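Local coordinates for Pol protein (Human T-cell leukemia virus type I, PDB 6TJU) that is the C-terminal domain of the retroviral integrase within Pol, an SH3-like fold that probably binds DNA during integration of the viral genome, at residues Y13-P18 with G27-L32. Numbering follows the deposited sequence.
Sequences YYFKLP and GPQEAL
Y13 and Q29 form an antiparallel hydrogen-bonded pair: Y13 N donates to Q29 O at 2.9 Å and Q29 N returns a bond of equal length to Y13 O. The strands are far from strictly antiparallel, their short axes lying at 125°. Alongside the N-H bond, Y13 O is also approached by P28 CA at 3.1 Å, a weaker CA-H...O contact. On the face of the sheet opposite Y13 and Q29, the Y14 ring lies alongside P28, and P28 CG sits 3.6 Å from the centroid of that ring, 11° off its normal, a CH-pi contact over the centre of one face. The peptide bond before P28 is cis, and G27 has a positive phi, a backbone region that glycine accommodates readily. On the other face, Y13 CE2 meets A31 CB at 3.8 Å, the methyl lying at the ring edge, while Y13 OH is hydrogen-bonded to E34. F15 CG lies between the backbone N and the carbonyl carbon (chi1 72°), which brings F15 CE1 to 3.8 Å from the aliphatic Q29 CG on strand 26-30. Y13, F15 and Q29 all pack on I41 of strand 38-42, joining this hairpin to the second sheet of the SH3-like barrel of retroviral integrase C-terminal domains.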
# COMPACT_ATOMS: atom_id res chain seq x y z
N TYR A 13 -1.29 -3.93 2.48
CA TYR A 13 -1.11 -4.18 1.05
C TYR A 13 0.35 -4.29 0.67
O TYR A 13 1.19 -3.44 1.02
CB TYR A 13 -1.72 -3.08 0.17
CG TYR A 13 -3.18 -2.81 0.34
CD1 TYR A 13 -4.12 -3.45 -0.45
CD2 TYR A 13 -3.60 -1.80 1.18
CE1 TYR A 13 -5.47 -3.17 -0.32
CE2 TYR A 13 -4.93 -1.49 1.31
CZ TYR A 13 -5.88 -2.18 0.56
OH TYR A 13 -7.21 -1.84 0.68
N TYR A 14 0.62 -5.28 -0.16
CA TYR A 14 1.75 -5.23 -1.11
C TYR A 14 1.45 -4.12 -2.13
O TYR A 14 0.29 -3.91 -2.49
CB TYR A 14 1.95 -6.56 -1.83
CG TYR A 14 2.31 -7.75 -0.97
CD1 TYR A 14 3.64 -8.00 -0.61
CD2 TYR A 14 1.34 -8.64 -0.52
CE1 TYR A 14 3.98 -9.13 0.12
CE2 TYR A 14 1.67 -9.76 0.23
CZ TYR A 14 3.00 -10.00 0.56
OH TYR A 14 3.38 -11.08 1.33
N PHE A 15 2.49 -3.41 -2.57
CA PHE A 15 2.34 -2.27 -3.49
C PHE A 15 3.52 -2.22 -4.47
O PHE A 15 4.65 -2.66 -4.14
CB PHE A 15 2.09 -0.96 -2.72
CG PHE A 15 3.28 -0.41 -1.97
CD1 PHE A 15 3.56 -0.86 -0.69
CD2 PHE A 15 4.13 0.53 -2.54
CE1 PHE A 15 4.66 -0.40 0.01
CE2 PHE A 15 5.25 0.97 -1.85
CZ PHE A 15 5.51 0.51 -0.58
N LYS A 16 3.22 -1.69 -5.67
CA LYS A 16 4.22 -1.21 -6.66
C LYS A 16 4.00 0.28 -6.85
O LYS A 16 2.87 0.75 -6.71
CB LYS A 16 4.09 -2.03 -7.95
CG LYS A 16 4.68 -3.41 -7.83
CD LYS A 16 4.65 -4.24 -9.10
CE LYS A 16 5.34 -5.56 -8.85
NZ LYS A 16 5.39 -6.43 -10.05
N LEU A 17 5.05 1.03 -7.13
CA LEU A 17 4.88 2.49 -7.32
C LEU A 17 4.39 2.76 -8.73
O LEU A 17 5.00 2.28 -9.68
CB LEU A 17 6.21 3.17 -7.09
CG LEU A 17 6.68 3.03 -5.65
CD1 LEU A 17 8.19 2.77 -5.61
CD2 LEU A 17 6.26 4.24 -4.84
N PRO A 18 3.34 3.62 -8.86
CA PRO A 18 2.64 3.81 -10.13
C PRO A 18 3.52 4.22 -11.32
O PRO A 18 3.06 4.05 -12.44
CB PRO A 18 1.62 4.93 -9.85
CG PRO A 18 2.14 5.58 -8.59
CD PRO A 18 2.80 4.47 -7.79
N GLY A 27 6.44 -3.92 0.58
CA GLY A 27 5.47 -4.09 1.69
C GLY A 27 5.39 -5.53 2.19
O GLY A 27 6.36 -6.29 2.05
N PRO A 28 4.23 -5.99 2.73
CA PRO A 28 3.01 -5.20 2.89
C PRO A 28 3.16 -4.02 3.85
O PRO A 28 4.04 -4.07 4.74
CB PRO A 28 2.00 -6.20 3.49
CG PRO A 28 2.53 -7.55 3.10
CD PRO A 28 4.03 -7.39 3.12
N GLN A 29 2.36 -3.00 3.64
CA GLN A 29 2.27 -1.79 4.48
C GLN A 29 0.81 -1.59 4.88
O GLN A 29 -0.11 -1.82 4.04
CB GLN A 29 2.69 -0.51 3.74
CG GLN A 29 4.16 -0.19 3.77
CD GLN A 29 4.75 -0.13 5.15
OE1 GLN A 29 4.11 0.19 6.17
NE2 GLN A 29 6.01 -0.48 5.17
N GLU A 30 0.61 -1.10 6.08
CA GLU A 30 -0.73 -0.69 6.57
C GLU A 30 -1.18 0.60 5.86
O GLU A 30 -0.42 1.58 5.83
CB GLU A 30 -0.72 -0.51 8.08
CG GLU A 30 -2.07 -0.19 8.68
CD GLU A 30 -1.95 0.04 10.17
OE1 GLU A 30 -0.83 0.16 10.67
OE2 GLU A 30 -2.97 0.10 10.80
N ALA A 31 -2.36 0.56 5.25
CA ALA A 31 -2.93 1.73 4.53
C ALA A 31 -3.32 2.76 5.58
O ALA A 31 -3.83 2.37 6.67
CB ALA A 31 -4.08 1.33 3.64
N LEU A 32 -3.01 4.03 5.30
CA LEU A 32 -3.32 5.15 6.22
C LEU A 32 -4.72 5.62 5.93
O LEU A 32 -5.38 6.05 6.84
CB LEU A 32 -2.33 6.29 6.02
CG LEU A 32 -0.87 5.98 6.33
CD1 LEU A 32 -0.04 7.21 6.13
CD2 LEU A 32 -0.67 5.43 7.75